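Local coordinates for protein regulator of nonsense transcripts 2 (Homo sapiens, PDB 4CEK) that acts as a core factor of nonsense-mediated mRNA decay, in which its second MIF4G domain probably serves as a helical scaffold, at residues 190-193 with 194-197; 196-199 with 200-204; 13-16 with 17-21. All coordinates share one frame; numbering follows the deposited sequence.

Interaction 1: residues 190-193 with 194-197; sequences LCSM and LRGD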
# COMPACT_ATOMS: atom_id res chain seq x y z
N LEU A 190 -3.07 -0.24 9.61
CA LEU A 190 -2.94 0.35 8.29
C LEU A 190 -3.64 -0.58 7.29
O LEU A 190 -4.46 -0.10 6.51
CB LEU A 190 -1.47 0.60 7.90
CG LEU A 190 -1.27 1.46 6.64
CD1 LEU A 190 -2.00 2.79 6.67
CD2 LEU A 190 0.20 1.68 6.36
N CYS A 191 -3.42 -1.89 7.40
CA CYS A 191 -3.98 -2.81 6.44
C CYS A 191 -5.49 -2.80 6.52
O CYS A 191 -6.20 -2.83 5.49
CB CYS A 191 -3.47 -4.23 6.61
SG CYS A 191 -1.73 -4.36 6.12
N SER A 192 -5.98 -2.76 7.75
CA SER A 192 -7.39 -2.71 7.99
C SER A 192 -8.02 -1.48 7.40
O SER A 192 -9.09 -1.54 6.79
CB SER A 192 -7.68 -2.74 9.48
OG SER A 192 -9.07 -2.53 9.67
N MET A 193 -7.35 -0.36 7.58
CA MET A 193 -7.80 0.90 6.97
C MET A 193 -7.79 0.83 5.42
O MET A 193 -8.70 1.32 4.76
CB MET A 193 -6.91 2.05 7.45
CG MET A 193 -7.07 2.41 8.93
SD MET A 193 -6.14 3.89 9.37
CE MET A 193 -4.50 3.20 9.50
N LEU A 194 -6.75 0.21 4.86
CA LEU A 194 -6.55 0.17 3.43
C LEU A 194 -7.58 -0.76 2.83
O LEU A 194 -8.21 -0.41 1.84
CB LEU A 194 -5.12 -0.27 3.09
CG LEU A 194 -4.03 0.81 3.20
CD1 LEU A 194 -2.63 0.22 2.96
CD2 LEU A 194 -4.28 1.92 2.20
N ARG A 195 -7.82 -1.91 3.46
CA ARG A 195 -8.93 -2.80 3.07
C ARG A 195 -10.30 -2.14 3.03
O ARG A 195 -11.06 -2.37 2.09
CB ARG A 195 -9.06 -4.00 4.02
CG ARG A 195 -8.12 -5.15 3.72
CD ARG A 195 -8.62 -6.46 4.33
NE ARG A 195 -8.95 -6.29 5.74
CZ ARG A 195 -8.08 -6.34 6.75
NH1 ARG A 195 -6.78 -6.60 6.54
NH2 ARG A 195 -8.54 -6.13 7.98
N GLY A 196 -10.65 -1.40 4.08
CA GLY A 196 -11.95 -0.72 4.15
C GLY A 196 -12.11 0.34 3.08
O GLY A 196 -13.15 0.45 2.45
N ASP A 197 -11.05 1.07 2.79
CA ASP A 197 -11.09 2.10 1.74
C ASP A 197 -11.20 1.45 0.36
O ASP A 197 -11.96 1.91 -0.51
CB ASP A 197 -9.87 2.98 1.86
CG ASP A 197 -10.07 4.34 1.31
OD1 ASP A 197 -11.21 4.76 1.10
OD2 ASP A 197 -9.06 4.99 1.04
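Arg195 N donates to Cys191 O at 2.8 Å, and the bond is nearly straight at 174°. Leu194 N reaches Leu190 O at the same length but with more bend, 147° at the hydrogen. Gly196 N to Ser192 O and Asp197 N to Met193 O follow, each a little longer. These four i to i+4 bonds in a row are the signature of a regular alpha helix, and the residues form about two turns within helix 185-203.

The Arg195 side chain folds back over the preceding turn. Its CG stands anti to the carbonyl carbon (chi1 -82°) and the chain bends again at chi3, which brings the guanidinium above Ser192 and Cys191. One face of the group lies over Ser192 CA and Cys191 O, both offset toward its rim. Arg195 NH2 comes 3.6 Å from Ser192 CA. Arg195 NH1 lies 4.1 Å from Cys191 CB. With an alanine here the guanidinium would be gone, and Ser192 CA and Cys191 O would probably lose the flat group that lies against them, leaving a gap on this side of the helix.

On the buried side, Leu194 leans over the carbonyl that its own amide holds. Leu194 CG is 3.5 Å from Leu190 O, and Leu194 CD1 meets Leu190 CG at 4.1 Å, with the two leucines crossing at a slant.

These turns are partly buried between other helices of the MIF4G domain. Leu190 and Met193 touch Phe159 of helix 148-159, and Met193 also meets Val155. Leu194 packs on Phe219, Ile220 and Leu223 of helix 210-225. Cys191, Leu194 and Arg195 all touch Phe229, in the loop that leads from helix 210-225 to helix 231-243.

Interaction 2: residues 196-199 with 200-204; sequences GDFR and FHVRK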
# COMPACT_ATOMS: atom_id res chain seq x y z
N GLY A 196 -10.65 -1.40 4.08
CA GLY A 196 -11.95 -0.72 4.15
C GLY A 196 -12.11 0.34 3.08
O GLY A 196 -13.15 0.45 2.45
N ASP A 197 -11.05 1.07 2.79
CA ASP A 197 -11.09 2.10 1.74
C ASP A 197 -11.20 1.45 0.36
O ASP A 197 -11.96 1.91 -0.51
CB ASP A 197 -9.87 2.98 1.86
CG ASP A 197 -10.07 4.34 1.31
OD1 ASP A 197 -11.21 4.76 1.10
OD2 ASP A 197 -9.06 4.99 1.04
N PHE A 198 -10.51 0.30 0.18
CA PHE A 198 -10.64 -0.47 -1.04
C PHE A 198 -12.08 -0.89 -1.28
O PHE A 198 -12.61 -0.64 -2.35
CB PHE A 198 -9.73 -1.70 -1.00
CG PHE A 198 -9.81 -2.55 -2.24
CD1 PHE A 198 -9.11 -2.20 -3.38
CD2 PHE A 198 -10.60 -3.66 -2.28
CE1 PHE A 198 -9.16 -3.00 -4.52
CE2 PHE A 198 -10.70 -4.45 -3.43
CZ PHE A 198 -9.96 -4.11 -4.55
N ARG A 199 -12.71 -1.48 -0.27
CA ARG A 199 -14.13 -1.90 -0.32
C ARG A 199 -15.01 -0.74 -0.71
O ARG A 199 -15.84 -0.84 -1.61
CB ARG A 199 -14.58 -2.36 1.04
CG ARG A 199 -15.14 -3.76 1.14
CD ARG A 199 -15.36 -4.12 2.62
NE ARG A 199 -14.24 -4.87 3.14
CZ ARG A 199 -13.56 -4.63 4.26
NH1 ARG A 199 -13.88 -3.65 5.08
NH2 ARG A 199 -12.54 -5.43 4.56
N PHE A 200 -14.80 0.38 -0.05
CA PHE A 200 -15.50 1.63 -0.36
C PHE A 200 -15.36 2.04 -1.84
O PHE A 200 -16.37 2.27 -2.52
CB PHE A 200 -14.99 2.72 0.59
CG PHE A 200 -15.64 4.04 0.40
CD1 PHE A 200 -16.95 4.24 0.81
CD2 PHE A 200 -14.94 5.09 -0.20
CE1 PHE A 200 -17.57 5.48 0.62
CE2 PHE A 200 -15.55 6.33 -0.40
CZ PHE A 200 -16.86 6.52 0.01
N HIS A 201 -14.12 2.07 -2.36
CA HIS A 201 -13.87 2.37 -3.78
C HIS A 201 -14.49 1.41 -4.75
O HIS A 201 -14.91 1.81 -5.83
CB HIS A 201 -12.38 2.42 -4.09
CG HIS A 201 -11.66 3.55 -3.40
ND1 HIS A 201 -12.19 4.77 -3.26
CD2 HIS A 201 -10.39 3.61 -2.83
CE1 HIS A 201 -11.32 5.57 -2.63
NE2 HIS A 201 -10.22 4.86 -2.36
N VAL A 202 -14.52 0.12 -4.41
CA VAL A 202 -15.12 -0.88 -5.27
C VAL A 202 -16.63 -0.71 -5.33
O VAL A 202 -17.24 -1.13 -6.31
CB VAL A 202 -14.82 -2.30 -4.79
CG1 VAL A 202 -15.69 -3.32 -5.51
CG2 VAL A 202 -13.34 -2.61 -4.97
N ARG A 203 -17.24 -0.12 -4.30
CA ARG A 203 -18.70 0.04 -4.27
C ARG A 203 -19.21 1.32 -4.93
O ARG A 203 -20.33 1.32 -5.39
CB ARG A 203 -19.23 -0.01 -2.84
CG ARG A 203 -19.29 -1.41 -2.26
CD ARG A 203 -19.48 -1.31 -0.76
NE ARG A 203 -19.32 -2.60 -0.09
CZ ARG A 203 -18.85 -2.76 1.15
NH1 ARG A 203 -18.47 -1.71 1.88
NH2 ARG A 203 -18.75 -3.98 1.66
N LYS A 204 -18.39 2.36 -5.01
CA LYS A 204 -18.80 3.70 -5.49
C LYS A 204 -18.44 3.99 -6.96
O LYS A 204 -17.86 3.16 -7.65
CB LYS A 204 -18.22 4.79 -4.58
CG LYS A 204 -18.82 4.78 -3.17
CD LYS A 204 -20.11 5.60 -3.06
CE LYS A 204 -20.98 5.18 -1.87
NZ LYS A 204 -22.02 6.19 -1.55
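His201, Val202 and Phe200 donate their amides to Asp197 O, Phe198 O and Gly196 O, while the last i to i+4 bond, Arg203 N to Arg199 O, is weak at 3.1 Å. Val202 CG2 sits over one face of the Phe198 ring, 3.9 Å from its centroid and 23° off the ring normal. This is a CH-pi contact. The ring is placed for it by chi1 of -180°, with CG anti to the backbone N. Asp197 and His201 cross one turn apart, carboxylate and ring planes 44° apart. His201 CG lies 3.3 Å from Asp197 O, which sits over one face of the imidazole.

This is the C-terminal end of helix 185-203 in the all-helical MIF4G domain, and Lys204 is the first residue to leave helical angles. Phe198 and Val202 both pack on Leu241 of helix 231-243. His201 NE2 is hydrogen-bonded to Thr216 OG1 of helix 210-225, and the same hydroxyl makes a weak bond with Asp197 OD2.

Arg199 and Arg203 run side by side, pointing the same way. The aliphatic part of Arg199 meets the Arg203 guanidinium: Arg199 CG lies over one face of it, and Arg199 CD is 3.5 Å from Arg203 NH2.

Interaction 3: residues 13-16 with 17-21; sequences DARN and FYENL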
# COMPACT_ATOMS: atom_id res chain seq x y z
N ASP A 13 18.83 -4.35 -6.43
CA ASP A 13 18.30 -3.27 -5.60
C ASP A 13 16.91 -3.59 -5.08
O ASP A 13 16.61 -3.24 -3.94
CB ASP A 13 18.27 -1.94 -6.35
CG ASP A 13 19.62 -1.22 -6.30
OD1 ASP A 13 20.68 -1.91 -6.32
OD2 ASP A 13 19.62 0.04 -6.23
N ALA A 14 16.09 -4.26 -5.91
CA ALA A 14 14.70 -4.61 -5.61
C ALA A 14 14.68 -5.72 -4.59
O ALA A 14 13.96 -5.64 -3.59
CB ALA A 14 13.96 -5.05 -6.87
N ARG A 15 15.46 -6.76 -4.86
CA ARG A 15 15.61 -7.85 -3.90
C ARG A 15 15.97 -7.29 -2.52
O ARG A 15 15.45 -7.76 -1.53
CB ARG A 15 16.65 -8.87 -4.38
CG ARG A 15 16.30 -10.31 -4.05
CD ARG A 15 17.26 -10.95 -3.08
NE ARG A 15 18.51 -11.37 -3.73
CZ ARG A 15 19.71 -10.80 -3.56
NH1 ARG A 15 19.89 -9.75 -2.76
NH2 ARG A 15 20.76 -11.30 -4.22
N ASN A 16 16.83 -6.28 -2.46
CA ASN A 16 17.29 -5.74 -1.18
C ASN A 16 16.28 -4.76 -0.58
O ASN A 16 16.14 -4.66 0.64
CB ASN A 16 18.66 -5.06 -1.32
CG ASN A 16 19.79 -6.05 -1.64
OD1 ASN A 16 20.60 -5.82 -2.53
ND2 ASN A 16 19.83 -7.15 -0.91
N PHE A 17 15.58 -4.05 -1.44
CA PHE A 17 14.62 -3.09 -0.95
C PHE A 17 13.43 -3.81 -0.29
O PHE A 17 12.86 -3.31 0.68
CB PHE A 17 14.15 -2.16 -2.08
CG PHE A 17 13.29 -1.03 -1.60
CD1 PHE A 17 13.85 0.12 -1.11
CD2 PHE A 17 11.90 -1.14 -1.61
CE1 PHE A 17 13.06 1.16 -0.66
CE2 PHE A 17 11.11 -0.10 -1.18
CZ PHE A 17 11.69 1.05 -0.70
N TYR A 18 13.10 -5.01 -0.79
CA TYR A 18 11.90 -5.71 -0.37
C TYR A 18 12.19 -6.83 0.59
O TYR A 18 11.31 -7.20 1.34
CB TYR A 18 11.08 -6.21 -1.59
CG TYR A 18 10.42 -5.07 -2.32
CD1 TYR A 18 9.35 -4.40 -1.73
CD2 TYR A 18 10.89 -4.61 -3.55
CE1 TYR A 18 8.75 -3.32 -2.35
CE2 TYR A 18 10.28 -3.52 -4.18
CZ TYR A 18 9.22 -2.88 -3.57
OH TYR A 18 8.59 -1.81 -4.16
N GLU A 19 13.42 -7.35 0.61
CA GLU A 19 13.76 -8.51 1.42
C GLU A 19 14.81 -8.27 2.49
O GLU A 19 14.88 -9.06 3.43
CB GLU A 19 14.24 -9.64 0.52
CG GLU A 19 13.32 -9.93 -0.65
CD GLU A 19 13.47 -11.33 -1.19
OE1 GLU A 19 14.48 -12.00 -0.88
OE2 GLU A 19 12.58 -11.78 -1.94
N ASN A 20 15.65 -7.25 2.36
CA ASN A 20 16.70 -7.00 3.36
C ASN A 20 16.39 -5.81 4.23
O ASN A 20 16.71 -4.65 3.92
CB ASN A 20 18.08 -6.87 2.70
CG ASN A 20 18.59 -8.20 2.19
OD1 ASN A 20 19.00 -8.33 1.04
ND2 ASN A 20 18.49 -9.23 3.03
N LEU A 21 15.72 -6.13 5.33
CA LEU A 21 15.22 -5.14 6.27
C LEU A 21 16.21 -5.06 7.43
O LEU A 21 16.96 -6.01 7.68
CB LEU A 21 13.81 -5.53 6.75
CG LEU A 21 12.68 -5.56 5.71
CD1 LEU A 21 11.32 -5.78 6.36
CD2 LEU A 21 12.67 -4.26 4.92
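Asn16 and Asn20 both set CG anti to the carbonyl carbon (chi1 -68° and -72°), which lays their side chains alongside each other, pointing the same way. They meet at the C-terminal end of the short helix 13-19, where Asn20 is the first residue to leave helical angles. The amide planes are 31° apart. Asn20 N also bonds to Asn16 O, coming from above the carbonyl plane, so the pair is joined through backbone and side chain. Earlier in the helix, Phe17 N, Tyr18 N and Glu19 N bond to Asp13 O, Ala14 O and Arg15 O.

The Glu19 side chain crosses that of Arg15, and Glu19 OE1 comes 3.7 Å from Arg15 CD. Their charged ends have other partners: Arg15 NH2 forms a salt bridge with Glu12, and Glu19 OE2 is hydrogen-bonded to Trp9 NE1. Ala14 O lies at the Tyr18 ring edge, 3.2 Å from Tyr18 CD2. Tyr18 OH is hydrogen-bonded to Glu222 OE1 of helix 210-225. Phe17 meets the Phe171 ring of helix 169-179.

Asn16 ND2 donates to Asn20 OD1 at 2.4 Å, so short that the exact length is doubtful.

How the interactions relate
The chain meets interaction 3 first, on the short helix 13-19 near the N terminus. Interactions 1 and 2 come much later, in succession on helix 185-203. All three are local, so none closes a long loop. Interactions 1 and 2 share Gly196 and Asp197, one beginning where the other ends, with centres 10 Å apart. They neither nest nor cross. Interaction 3 stands apart, its centre 30 Å from that of interaction 2, on the opposite side of the chain's centre. Helix 210-225 is a common neighbour: it packs against helix 185-203 and also receives Tyr18 of interaction 3 through Glu222.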